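Local coordinates for protein beta-N-acetylhexosaminidase (Streptomyces plicatus, PDB 1JAK) that hydrolyses terminal beta-linked N-acetylhexosamine residues as a family 20 glycoside hydrolase, most likely by substrate-assisted catalysis, at residues P18-P23 / P143-G148; P29-V34 / G149-T154; G46-V51 / P77-G82; I203-W208 / D299-E304; V418-S423 / P507-T512. All blocks are in the same frame, centred on the assembly; numbering follows the deposited sequence.

Contacts 1 and 2 are successive holds on the broken strand 145-153, their centres about 17 Å apart: the N-terminal loop meets its start through prolines and bridging waters, and strand 33-36 pairs with its end through backbone bonds. Contact 3 belongs to the same mixed sheet but joins parallel strands of a beta-alpha-beta unit. Contact 4, in the catalytic barrel about 44 Å from contact 2 between centres, depends instead on carboxylates gripping a turn. Contact 5 brings the C-terminal tail to the start of a short helix through a glutamine side chain that accepts a backbone N-H. All five are partly buried; contact 2 has no exposed residue among those that touch, whereas the others each include exposed ones.

Contact 1: residues P18-P23 / P143-G148; sequences PVRPTP and PWLVAG
Pro21 and Leu145 bring the two backbones to 5.4 Å between their CA atoms, and no direct hydrogen bond joins the irregular segment 18-23 to segment 143-148. The N-terminal loop lies against the start of strand 145-153, in the mixed sheet of the family 20 N-terminal domain. Pro21 is central: its CB touches Leu145 CB at 3.7 Å, and its CD meets Leu145 CD1. Leu145 has CG anti to its carbonyl carbon (chi1 -61°), and the CD1 branch beyond also reaches Val19 O, at 3.7 Å. Arg20 folds back through bends at chi2 and chi3. Its NH2 comes obliquely to the same methyl, 4.0 Å from Leu145 CD1, while Pro21 CD lies over one guanidinium face, offset toward the rim. On the other face of the strand, Val146 packs against Leu126 and Leu129 of helix 116-129. Two waters bridge the backbones. One molecule donates to both Pro18 O and Pro143 O, tying two carbonyls that could not bond to each other. Another donates to Thr22 O and accepts from Ala147 N, each at 2.8 Å. Beside this second bridge, Ala147 CB presses on Thr22 O at 3.4 Å.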
# COMPACT_ATOMS: atom_id res chain seq x y z
N PRO A 18 26.29 -10.16 -10.49
CA PRO A 18 26.30 -11.28 -11.44
C PRO A 18 27.11 -11.00 -12.70
O PRO A 18 27.19 -9.87 -13.18
CB PRO A 18 24.82 -11.48 -11.75
CG PRO A 18 24.16 -11.07 -10.48
CD PRO A 18 24.91 -9.81 -10.12
N VAL A 19 27.71 -12.06 -13.25
CA VAL A 19 28.50 -11.95 -14.47
C VAL A 19 27.58 -11.59 -15.63
O VAL A 19 27.91 -10.75 -16.47
CB VAL A 19 29.20 -13.29 -14.80
CG1 VAL A 19 29.91 -13.19 -16.14
CG2 VAL A 19 30.18 -13.64 -13.69
N ARG A 20 26.41 -12.22 -15.66
CA ARG A 20 25.43 -11.98 -16.72
C ARG A 20 24.18 -11.30 -16.15
O ARG A 20 23.92 -11.37 -14.94
CB ARG A 20 25.06 -13.30 -17.39
CG ARG A 20 26.25 -14.02 -17.99
CD ARG A 20 26.21 -14.05 -19.51
NE ARG A 20 25.87 -12.76 -20.11
CZ ARG A 20 26.54 -11.63 -19.91
NH1 ARG A 20 27.61 -11.60 -19.12
NH2 ARG A 20 26.15 -10.51 -20.52
N PRO A 21 23.39 -10.64 -17.00
CA PRO A 21 22.17 -9.97 -16.52
C PRO A 21 21.09 -10.95 -16.08
O PRO A 21 20.99 -12.06 -16.61
CB PRO A 21 21.74 -9.14 -17.73
CG PRO A 21 22.17 -10.00 -18.88
CD PRO A 21 23.55 -10.46 -18.46
N THR A 22 20.29 -10.54 -15.10
CA THR A 22 19.21 -11.39 -14.62
C THR A 22 18.20 -11.51 -15.75
O THR A 22 18.03 -10.58 -16.55
CB THR A 22 18.52 -10.78 -13.38
OG1 THR A 22 17.91 -9.53 -13.73
CG2 THR A 22 19.54 -10.54 -12.27
N PRO A 23 17.50 -12.65 -15.84
CA PRO A 23 16.50 -12.87 -16.90
C PRO A 23 15.48 -11.74 -16.97
O PRO A 23 15.06 -11.21 -15.95
CB PRO A 23 15.88 -14.21 -16.50
CG PRO A 23 17.03 -14.92 -15.86
CD PRO A 23 17.62 -13.85 -14.98
N PRO A 143 28.70 -5.03 -13.30
CA PRO A 143 28.25 -4.32 -14.50
C PRO A 143 26.78 -3.94 -14.41
O PRO A 143 25.98 -4.67 -13.82
CB PRO A 143 28.48 -5.35 -15.62
CG PRO A 143 29.49 -6.30 -15.04
CD PRO A 143 29.05 -6.42 -13.62
N TRP A 144 26.42 -2.81 -15.01
CA TRP A 144 25.03 -2.34 -14.99
C TRP A 144 24.30 -2.85 -16.22
O TRP A 144 23.94 -2.09 -17.11
CB TRP A 144 25.02 -0.81 -14.92
CG TRP A 144 25.83 -0.30 -13.78
CD1 TRP A 144 26.97 0.46 -13.85
CD2 TRP A 144 25.61 -0.56 -12.39
NE1 TRP A 144 27.47 0.67 -12.58
CE2 TRP A 144 26.66 0.06 -11.67
CE3 TRP A 144 24.63 -1.27 -11.68
CZ2 TRP A 144 26.75 -0.01 -10.28
CZ3 TRP A 144 24.72 -1.33 -10.29
CH2 TRP A 144 25.77 -0.70 -9.61
N LEU A 145 24.08 -4.16 -16.24
CA LEU A 145 23.43 -4.83 -17.35
C LEU A 145 21.91 -4.93 -17.24
O LEU A 145 21.37 -5.11 -16.15
CB LEU A 145 24.00 -6.25 -17.49
CG LEU A 145 25.50 -6.34 -17.79
CD1 LEU A 145 25.97 -7.78 -17.60
CD2 LEU A 145 25.75 -5.87 -19.21
N VAL A 146 21.25 -4.81 -18.38
CA VAL A 146 19.80 -4.90 -18.47
C VAL A 146 19.48 -5.87 -19.60
O VAL A 146 19.74 -5.58 -20.77
CB VAL A 146 19.15 -3.54 -18.79
CG1 VAL A 146 17.63 -3.68 -18.84
CG2 VAL A 146 19.56 -2.51 -17.75
N ALA A 147 18.94 -7.04 -19.25
CA ALA A 147 18.60 -8.06 -20.23
C ALA A 147 17.95 -7.48 -21.48
O ALA A 147 17.13 -6.56 -21.40
CB ALA A 147 17.69 -9.11 -19.60
N GLY A 148 18.31 -8.02 -22.64
CA GLY A 148 17.75 -7.54 -23.89
C GLY A 148 16.37 -8.10 -24.19
O GLY A 148 16.04 -9.22 -23.81
O HOH W 1 25.94 -7.31 -12.77
O HOH W 2 18.44 -7.83 -16.60

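Contact 2: residues P29-V34 / G149-T154; sequences PAPASV and GTIEDT
Ser33 and Glu152 form an antiparallel hydrogen-bonded pair where strand 33-36 joins strand 145-153 in the mixed sheet of the N-terminal domain. Glu152 N donates to Ser33 O at 3.0 Å, whereas the return bond from Ser33 N to Glu152 O is weak, with an angle of 124° at the hydrogen. The same Ser33 O also receives a CA-H...O contact from Ile151. Before the strand begins, a side chain takes over the pairing: Ala32 N donates to Asp153 OD1 at 2.9 Å, reaching it from above the carboxylate plane. Asp153 CG is anti to its backbone N (chi1 -154°), and the carboxylate beyond lies against Pro31 CA. On the face bearing Ile151 and Val34, Ile151 CG2 meets Pro31 CB at 3.7 Å and Leu24 adds a further apolar neighbour. Farther out, Trp474 NE1 of helix 465-474 gives OD1 of Asp153 a second donor, linking this sheet to the catalytic domain. Tyr100 OH makes a weak bond to OD2. The polar end of Glu152 turns to Tyr95 OH. Two waters complete the contact: one links Ser33 OG with Thr150 O, and the other donates to Pro29 O and to Asp153 OD2, each at 2.8 Å.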
# COMPACT_ATOMS: atom_id res chain seq x y z
N PRO A 29 5.91 -7.32 -9.74
CA PRO A 29 4.97 -8.33 -10.26
C PRO A 29 5.40 -8.90 -11.61
O PRO A 29 6.12 -8.26 -12.38
CB PRO A 29 3.67 -7.54 -10.40
CG PRO A 29 3.79 -6.47 -9.36
CD PRO A 29 5.22 -6.04 -9.51
N ALA A 30 4.94 -10.11 -11.91
CA ALA A 30 5.25 -10.72 -13.20
C ALA A 30 4.65 -9.81 -14.27
O ALA A 30 3.49 -9.41 -14.17
CB ALA A 30 4.61 -12.11 -13.27
N PRO A 31 5.44 -9.44 -15.29
CA PRO A 31 4.89 -8.57 -16.33
C PRO A 31 3.89 -9.33 -17.21
O PRO A 31 3.98 -10.55 -17.36
CB PRO A 31 6.12 -8.13 -17.12
CG PRO A 31 7.24 -8.25 -16.13
CD PRO A 31 6.90 -9.55 -15.43
N ALA A 32 2.94 -8.60 -17.79
CA ALA A 32 1.91 -9.20 -18.64
C ALA A 32 2.52 -9.91 -19.84
O ALA A 32 2.02 -10.96 -20.27
CB ALA A 32 0.93 -8.12 -19.10
N SER A 33 3.59 -9.34 -20.39
CA SER A 33 4.25 -9.93 -21.55
C SER A 33 5.75 -9.70 -21.51
O SER A 33 6.21 -8.57 -21.34
CB SER A 33 3.69 -9.33 -22.84
OG SER A 33 4.40 -9.81 -23.97
N VAL A 34 6.52 -10.77 -21.66
CA VAL A 34 7.98 -10.69 -21.65
C VAL A 34 8.52 -11.40 -22.89
O VAL A 34 8.25 -12.59 -23.09
CB VAL A 34 8.59 -11.34 -20.40
CG1 VAL A 34 10.10 -11.15 -20.39
CG2 VAL A 34 7.97 -10.74 -19.14
N GLY A 149 15.55 -7.30 -24.88
CA GLY A 149 14.22 -7.76 -25.22
C GLY A 149 13.15 -6.71 -25.02
O GLY A 149 13.45 -5.52 -24.86
N THR A 150 11.90 -7.15 -25.01
CA THR A 150 10.78 -6.24 -24.83
C THR A 150 9.79 -6.73 -23.79
O THR A 150 9.45 -7.91 -23.75
CB THR A 150 10.02 -6.03 -26.16
OG1 THR A 150 10.87 -5.38 -27.10
CG2 THR A 150 8.77 -5.20 -25.93
N ILE A 151 9.34 -5.80 -22.95
CA ILE A 151 8.34 -6.09 -21.93
C ILE A 151 7.17 -5.16 -22.19
O ILE A 151 7.36 -3.95 -22.36
CB ILE A 151 8.87 -5.81 -20.49
CG1 ILE A 151 9.93 -6.84 -20.09
CG2 ILE A 151 7.71 -5.84 -19.49
CD1 ILE A 151 10.50 -6.63 -18.70
N GLU A 152 5.96 -5.71 -22.25
CA GLU A 152 4.76 -4.91 -22.43
C GLU A 152 3.97 -5.26 -21.18
O GLU A 152 3.67 -6.43 -20.95
CB GLU A 152 4.02 -5.31 -23.71
CG GLU A 152 4.85 -5.05 -24.96
CD GLU A 152 4.03 -5.02 -26.23
OE1 GLU A 152 3.28 -4.04 -26.43
OE2 GLU A 152 4.12 -5.98 -27.01
N ASP A 153 3.64 -4.25 -20.39
CA ASP A 153 3.01 -4.48 -19.10
C ASP A 153 1.84 -3.55 -18.75
O ASP A 153 1.95 -2.34 -18.88
CB ASP A 153 4.13 -4.34 -18.06
CG ASP A 153 3.89 -5.11 -16.79
OD1 ASP A 153 2.93 -5.91 -16.72
OD2 ASP A 153 4.69 -4.91 -15.85
N THR A 154 0.74 -4.14 -18.29
CA THR A 154 -0.44 -3.38 -17.87
C THR A 154 -1.00 -4.09 -16.64
O THR A 154 -0.82 -5.29 -16.48
CB THR A 154 -1.53 -3.34 -18.96
OG1 THR A 154 -1.85 -4.68 -19.36
CG2 THR A 154 -1.06 -2.53 -20.17
O HOH W 3 5.44 -5.69 -13.29
O HOH W 4 6.45 -8.32 -24.83

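Contact 3: residues G46-V51 / P77-G82; sequences GTHIRV and PVTAHG
Arg50 reaches segment 77-82 by placing CG anti to its backbone N (chi1 176°) and bending at chi2 (66°), so that CD comes to 3.3 Å from Gly82 O. Its NE then makes a weak hydrogen bond to Gly82 O at 2.8 Å, and Ala80 O sits over the centre of one guanidinium face, 3.3 Å from CZ. From its own strand, Val51 O accepts a weak bond from NH1. An alanine in place of Arg50 would probably leave Gly82 O without this donor and let the 80-82 turn move more freely. At the other end, Pro77 CG stands over the middle of the His48 ring in a CH-pi contact, 3.5 Å from its centroid. Between these ends the backbones run parallel. Ile49 N donates to Pro77 O at 2.9 Å, Thr79 N to Ile49 O, and Val51 N to Thr79 O at 2.8 Å. Val51 CG1 and CG2 both meet Val78 CG1 at 3.9 Å, on the side where helix 55-72 packs through Asp62 and Arg58. His81 N turns back to Thr79 OG1, closing an ST turn. Strand 49-50, helix 55-72 and strand 78-79 thus make a beta-alpha-beta unit with its two parallel strands adjacent.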
# COMPACT_ATOMS: atom_id res chain seq x y z
N GLY A 46 28.87 7.65 -19.17
CA GLY A 46 28.30 8.76 -19.92
C GLY A 46 26.83 8.67 -20.28
O GLY A 46 26.33 9.49 -21.04
N THR A 47 26.13 7.69 -19.72
CA THR A 47 24.72 7.53 -20.04
C THR A 47 23.86 8.71 -19.60
O THR A 47 23.95 9.18 -18.46
CB THR A 47 24.14 6.25 -19.41
OG1 THR A 47 24.78 5.10 -19.99
CG2 THR A 47 22.64 6.16 -19.65
N HIS A 48 23.03 9.20 -20.52
CA HIS A 48 22.12 10.30 -20.26
C HIS A 48 20.71 9.74 -20.17
O HIS A 48 20.41 8.70 -20.76
CB HIS A 48 22.15 11.31 -21.42
CG HIS A 48 23.37 12.17 -21.45
ND1 HIS A 48 24.61 11.73 -21.01
CD2 HIS A 48 23.56 13.43 -21.91
CE1 HIS A 48 25.50 12.69 -21.20
NE2 HIS A 48 24.89 13.72 -21.74
N ILE A 49 19.85 10.41 -19.42
CA ILE A 49 18.45 10.01 -19.29
C ILE A 49 17.67 11.05 -20.09
O ILE A 49 17.57 12.21 -19.68
CB ILE A 49 17.99 10.01 -17.82
CG1 ILE A 49 18.68 8.88 -17.06
CG2 ILE A 49 16.47 9.83 -17.75
CD1 ILE A 49 18.49 8.93 -15.56
N ARG A 50 17.16 10.63 -21.24
CA ARG A 50 16.39 11.51 -22.11
C ARG A 50 14.91 11.42 -21.78
O ARG A 50 14.35 10.34 -21.73
CB ARG A 50 16.62 11.10 -23.58
CG ARG A 50 15.80 11.88 -24.61
CD ARG A 50 16.20 13.35 -24.68
NE ARG A 50 15.81 13.95 -25.95
CZ ARG A 50 14.55 14.19 -26.32
NH1 ARG A 50 13.54 13.89 -25.52
NH2 ARG A 50 14.31 14.74 -27.51
N VAL A 51 14.29 12.58 -21.56
CA VAL A 51 12.87 12.65 -21.23
C VAL A 51 12.19 13.67 -22.14
O VAL A 51 12.86 14.44 -22.83
CB VAL A 51 12.65 13.09 -19.77
CG1 VAL A 51 13.32 12.11 -18.82
CG2 VAL A 51 13.20 14.50 -19.56
N PRO A 77 22.78 12.75 -16.22
CA PRO A 77 22.00 13.98 -16.40
C PRO A 77 20.65 13.69 -17.03
O PRO A 77 20.52 12.77 -17.85
CB PRO A 77 22.90 14.82 -17.30
CG PRO A 77 23.53 13.77 -18.17
CD PRO A 77 23.90 12.69 -17.18
N VAL A 78 19.64 14.46 -16.64
CA VAL A 78 18.29 14.31 -17.19
C VAL A 78 18.09 15.48 -18.15
O VAL A 78 18.15 16.64 -17.76
CB VAL A 78 17.23 14.36 -16.07
CG1 VAL A 78 15.82 14.26 -16.66
CG2 VAL A 78 17.47 13.22 -15.09
N THR A 79 17.86 15.15 -19.42
CA THR A 79 17.71 16.16 -20.46
C THR A 79 16.56 15.89 -21.41
O THR A 79 16.13 14.75 -21.59
CB THR A 79 19.02 16.25 -21.29
OG1 THR A 79 18.82 17.11 -22.42
CG2 THR A 79 19.44 14.87 -21.76
N ALA A 80 16.06 16.96 -22.03
CA ALA A 80 14.96 16.86 -22.98
C ALA A 80 15.48 17.00 -24.42
O ALA A 80 14.72 17.34 -25.33
CB ALA A 80 13.92 17.94 -22.69
N HIS A 81 16.77 16.74 -24.60
CA HIS A 81 17.38 16.83 -25.92
C HIS A 81 18.43 15.73 -26.10
O HIS A 81 18.98 15.23 -25.12
CB HIS A 81 18.03 18.20 -26.13
CG HIS A 81 17.09 19.35 -25.94
ND1 HIS A 81 16.95 20.01 -24.74
CD2 HIS A 81 16.21 19.93 -26.80
CE1 HIS A 81 16.03 20.95 -24.87
NE2 HIS A 81 15.56 20.92 -26.10
N GLY A 82 18.69 15.36 -27.35
CA GLY A 82 19.67 14.32 -27.62
C GLY A 82 19.07 12.93 -27.64
O GLY A 82 17.86 12.77 -27.48

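Contact 4: residues I203-W208 / D299-E304; sequences IAIDSW and DDVIGE
Glu304, on helix 292-307 of the catalytic (beta/alpha)8 barrel, holds with its carboxylate the type I turn formed by Ile205 to Trp208. Each oxygen takes a backbone N-H on its syn lone pair: OE1 accepts from Asp206 N at 2.8 Å, and OE2 from Ser207 N at 2.9 Å. Ser207 OG also donates to Glu304 OE2, at 2.7 Å, from the anti side and 34° out of the carboxylate plane. OE2 therefore has two donors from one residue, and OE1 gains a salt bridge from Lys230 NZ. This lysine probably offsets the nearby charge of Asp206, whose OD2 is 4.0 Å from Glu304 OE1. Replacing Glu304 by alanine would probably leave Asp206 N and Ser207 N without these acceptors, Lys230 without this charge partner, and the turn freer to shift. Beneath the carboxylate, Ile205 CG2 lies 3.5 Å from Glu304 OE2 and also touches Val301 CG2. One helical turn earlier, Asp300 secures the end of the loop. Tyr264 and Phe297 pack edge-to-face with Trp208, whose NE1 donates to the anti lone pair of Asp300 OD2, 2.9 Å away and close to the indole plane.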
# COMPACT_ATOMS: atom_id res chain seq x y z
N ILE A 203 -4.03 12.82 13.41
CA ILE A 203 -4.13 13.95 12.48
C ILE A 203 -4.75 15.14 13.21
O ILE A 203 -5.80 15.02 13.84
CB ILE A 203 -4.97 13.60 11.22
CG1 ILE A 203 -5.07 14.81 10.30
CG2 ILE A 203 -6.36 13.12 11.62
CD1 ILE A 203 -3.72 15.28 9.75
N ALA A 204 -4.08 16.29 13.13
CA ALA A 204 -4.57 17.49 13.80
C ALA A 204 -5.88 17.99 13.19
O ALA A 204 -5.98 18.19 11.98
CB ALA A 204 -3.51 18.59 13.76
N ILE A 205 -6.88 18.18 14.05
CA ILE A 205 -8.19 18.68 13.64
C ILE A 205 -8.38 20.00 14.37
O ILE A 205 -8.46 20.03 15.60
CB ILE A 205 -9.32 17.69 14.06
CG1 ILE A 205 -9.08 16.32 13.42
CG2 ILE A 205 -10.68 18.24 13.66
CD1 ILE A 205 -9.08 16.33 11.90
N ASP A 206 -8.45 21.11 13.63
CA ASP A 206 -8.59 22.43 14.24
C ASP A 206 -9.83 22.61 15.12
O ASP A 206 -9.76 23.24 16.18
CB ASP A 206 -8.59 23.53 13.18
CG ASP A 206 -7.28 23.61 12.41
OD1 ASP A 206 -6.21 23.34 13.00
OD2 ASP A 206 -7.32 23.97 11.21
N SER A 207 -10.95 22.07 14.67
CA SER A 207 -12.20 22.21 15.41
C SER A 207 -12.23 21.43 16.73
O SER A 207 -13.02 21.75 17.62
CB SER A 207 -13.38 21.80 14.52
OG SER A 207 -13.15 20.57 13.87
N TRP A 208 -11.38 20.42 16.85
CA TRP A 208 -11.28 19.61 18.06
C TRP A 208 -9.79 19.40 18.36
O TRP A 208 -9.26 18.31 18.20
CB TRP A 208 -11.97 18.26 17.86
CG TRP A 208 -13.43 18.36 17.52
CD1 TRP A 208 -13.97 18.78 16.34
CD2 TRP A 208 -14.53 18.07 18.39
NE1 TRP A 208 -15.34 18.78 16.42
CE2 TRP A 208 -15.71 18.35 17.67
CE3 TRP A 208 -14.64 17.61 19.71
CZ2 TRP A 208 -16.99 18.19 18.22
CZ3 TRP A 208 -15.91 17.44 20.26
CH2 TRP A 208 -17.07 17.73 19.52
N ASP A 299 -18.89 15.12 11.37
CA ASP A 299 -18.93 16.04 10.24
C ASP A 299 -17.69 16.94 10.25
O ASP A 299 -17.07 17.14 9.20
CB ASP A 299 -20.20 16.88 10.28
CG ASP A 299 -20.38 17.72 9.02
OD1 ASP A 299 -19.68 18.74 8.89
OD2 ASP A 299 -21.21 17.34 8.16
N ASP A 300 -17.33 17.46 11.42
CA ASP A 300 -16.15 18.33 11.52
C ASP A 300 -14.88 17.60 11.09
O ASP A 300 -14.08 18.13 10.32
CB ASP A 300 -15.96 18.84 12.96
CG ASP A 300 -16.96 19.91 13.35
OD1 ASP A 300 -17.54 20.56 12.46
OD2 ASP A 300 -17.16 20.10 14.57
N VAL A 301 -14.70 16.38 11.60
CA VAL A 301 -13.51 15.60 11.27
C VAL A 301 -13.43 15.21 9.79
O VAL A 301 -12.40 15.40 9.15
CB VAL A 301 -13.42 14.33 12.14
CG1 VAL A 301 -12.29 13.43 11.65
CG2 VAL A 301 -13.18 14.71 13.59
N ILE A 302 -14.52 14.66 9.26
CA ILE A 302 -14.52 14.26 7.86
C ILE A 302 -14.33 15.47 6.94
O ILE A 302 -13.66 15.38 5.91
CB ILE A 302 -15.84 13.52 7.51
CG1 ILE A 302 -15.86 12.17 8.22
CG2 ILE A 302 -15.97 13.36 6.00
CD1 ILE A 302 -17.12 11.34 7.97
N GLY A 303 -14.91 16.60 7.33
CA GLY A 303 -14.77 17.80 6.52
C GLY A 303 -13.33 18.27 6.46
O GLY A 303 -12.81 18.61 5.39
N GLU A 304 -12.66 18.30 7.61
CA GLU A 304 -11.27 18.74 7.66
C GLU A 304 -10.34 17.75 6.97
O GLU A 304 -9.37 18.15 6.33
CB GLU A 304 -10.83 18.97 9.11
CG GLU A 304 -11.41 20.24 9.72
CD GLU A 304 -10.70 20.69 10.99
OE1 GLU A 304 -9.45 20.58 11.04
OE2 GLU A 304 -11.38 21.18 11.92

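Contact 5: residues V418-S423 / P507-T512; sequences VEVQRS and PQVPWT
Gln508 OE1 accepts from Gln421 N at 2.8 Å, a hydrogen bond that brings a side chain of the C-terminal tail to the first turn of the short helix 420-424. The bond is nearly straight, 167° at the hydrogen, and lies in the plane of the amide carbonyl. Gln508 starts with CG anti to its carbonyl carbon (chi1 -54°) and then runs extended, which carries the amide over to the helix start. Glu419 is at the N-cap. Its own OE1 takes the neighbouring Val420 N at 2.9 Å, on the anti lone pair, so successive N-H groups are met by a local carboxylate and by a glutamine distant in sequence. The Glu419 carboxylate and the Gln508 amide are stacked, their planes 30° apart. Glu419 CB touches the amide, 3.5 Å from Gln508 NE2. Glu419 is held from the tail side as well: Tyr504 OH bonds to OE2 and Ser506 OG to OE1, while Pro507 CD rests 3.6 Å from Glu419 OE2. Below the polar groups, Val420 CG1 meets Val509 CG2 at 4.3 Å, and Trp482 and Leu489 of helix 482-490 also pack against Val420. The tail thus joins the barrel-domain helix to the C-terminal helices. Farther along it, Val509 CG1 sits over the centre of one face of the Trp511 ring. At the helix start, a water accepts from Gln508 NE2 at 3.2 Å and, more weakly, from Arg422 N.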
# COMPACT_ATOMS: atom_id res chain seq x y z
N VAL A 418 0.40 -17.45 8.65
CA VAL A 418 0.37 -17.15 7.23
C VAL A 418 1.76 -17.13 6.62
O VAL A 418 2.45 -16.12 6.66
CB VAL A 418 -0.33 -15.79 6.98
CG1 VAL A 418 -0.41 -15.51 5.48
CG2 VAL A 418 -1.72 -15.81 7.60
N GLU A 419 2.17 -18.27 6.07
CA GLU A 419 3.48 -18.36 5.42
C GLU A 419 3.40 -17.68 4.06
O GLU A 419 2.34 -17.25 3.61
CB GLU A 419 3.92 -19.81 5.26
CG GLU A 419 4.97 -20.26 6.29
CD GLU A 419 6.37 -19.72 6.00
OE1 GLU A 419 6.53 -18.92 5.06
OE2 GLU A 419 7.32 -20.12 6.71
N VAL A 420 4.55 -17.59 3.40
CA VAL A 420 4.63 -16.93 2.11
C VAL A 420 3.73 -17.53 1.03
O VAL A 420 3.06 -16.80 0.31
CB VAL A 420 6.09 -16.91 1.62
CG1 VAL A 420 6.19 -16.14 0.31
CG2 VAL A 420 6.97 -16.28 2.69
N GLN A 421 3.69 -18.85 0.92
CA GLN A 421 2.84 -19.45 -0.11
C GLN A 421 1.36 -19.14 0.12
O GLN A 421 0.66 -18.78 -0.82
CB GLN A 421 3.04 -20.97 -0.20
CG GLN A 421 2.12 -21.60 -1.25
CD GLN A 421 2.42 -23.06 -1.53
OE1 GLN A 421 3.27 -23.68 -0.89
NE2 GLN A 421 1.70 -23.62 -2.50
N ARG A 422 0.89 -19.27 1.35
CA ARG A 422 -0.51 -18.99 1.63
C ARG A 422 -0.89 -17.56 1.25
O ARG A 422 -1.97 -17.31 0.71
CB ARG A 422 -0.84 -19.22 3.11
CG ARG A 422 -2.32 -19.03 3.43
CD ARG A 422 -2.63 -19.21 4.91
NE ARG A 422 -4.07 -19.13 5.17
CZ ARG A 422 -4.94 -20.09 4.86
NH1 ARG A 422 -4.52 -21.20 4.27
NH2 ARG A 422 -6.23 -19.93 5.13
N SER A 423 -0.00 -16.62 1.54
CA SER A 423 -0.27 -15.22 1.24
C SER A 423 -0.40 -14.95 -0.26
O SER A 423 -1.16 -14.08 -0.68
CB SER A 423 0.85 -14.35 1.82
OG SER A 423 0.58 -12.97 1.63
N PRO A 507 11.39 -20.77 4.79
CA PRO A 507 11.95 -22.03 4.27
C PRO A 507 11.25 -22.48 2.99
O PRO A 507 11.73 -23.39 2.31
CB PRO A 507 11.75 -22.99 5.44
CG PRO A 507 10.51 -22.47 6.10
CD PRO A 507 10.74 -20.98 6.09
N GLN A 508 10.12 -21.86 2.67
CA GLN A 508 9.36 -22.21 1.47
C GLN A 508 9.98 -21.59 0.22
O GLN A 508 9.62 -21.97 -0.90
CB GLN A 508 7.92 -21.71 1.57
CG GLN A 508 7.14 -22.13 2.80
CD GLN A 508 5.70 -21.67 2.74
OE1 GLN A 508 5.42 -20.56 2.28
NE2 GLN A 508 4.78 -22.50 3.22
N VAL A 509 10.89 -20.65 0.41
CA VAL A 509 11.53 -19.95 -0.70
C VAL A 509 13.00 -20.32 -0.84
O VAL A 509 13.76 -20.26 0.13
CB VAL A 509 11.40 -18.42 -0.50
CG1 VAL A 509 12.02 -17.68 -1.67
CG2 VAL A 509 9.94 -18.04 -0.33
N PRO A 510 13.43 -20.69 -2.06
CA PRO A 510 14.83 -21.07 -2.33
C PRO A 510 15.73 -19.86 -2.56
O PRO A 510 16.28 -19.67 -3.64
CB PRO A 510 14.70 -21.93 -3.58
CG PRO A 510 13.62 -21.23 -4.34
CD PRO A 510 12.60 -20.89 -3.26
N TRP A 511 15.88 -19.05 -1.51
CA TRP A 511 16.67 -17.82 -1.54
C TRP A 511 17.99 -17.86 -2.30
O TRP A 511 18.80 -18.78 -2.13
CB TRP A 511 16.92 -17.35 -0.11
CG TRP A 511 15.66 -17.17 0.65
CD1 TRP A 511 15.18 -17.97 1.66
CD2 TRP A 511 14.66 -16.17 0.43
NE1 TRP A 511 13.95 -17.52 2.07
CE2 TRP A 511 13.61 -16.42 1.33
CE3 TRP A 511 14.55 -15.09 -0.46
CZ2 TRP A 511 12.46 -15.63 1.38
CZ3 TRP A 511 13.41 -14.30 -0.41
CH2 TRP A 511 12.38 -14.57 0.51
N THR A 512 18.20 -16.85 -3.14
CA THR A 512 19.42 -16.73 -3.94
C THR A 512 20.49 -16.02 -3.11
O THR A 512 20.13 -15.42 -2.08
CB THR A 512 19.16 -15.90 -5.22
OG1 THR A 512 18.15 -16.54 -6.01
CG2 THR A 512 20.43 -15.76 -6.04
OXT THR A 512 21.67 -16.06 -3.52
O HOH W 5 1.71 -21.73 3.23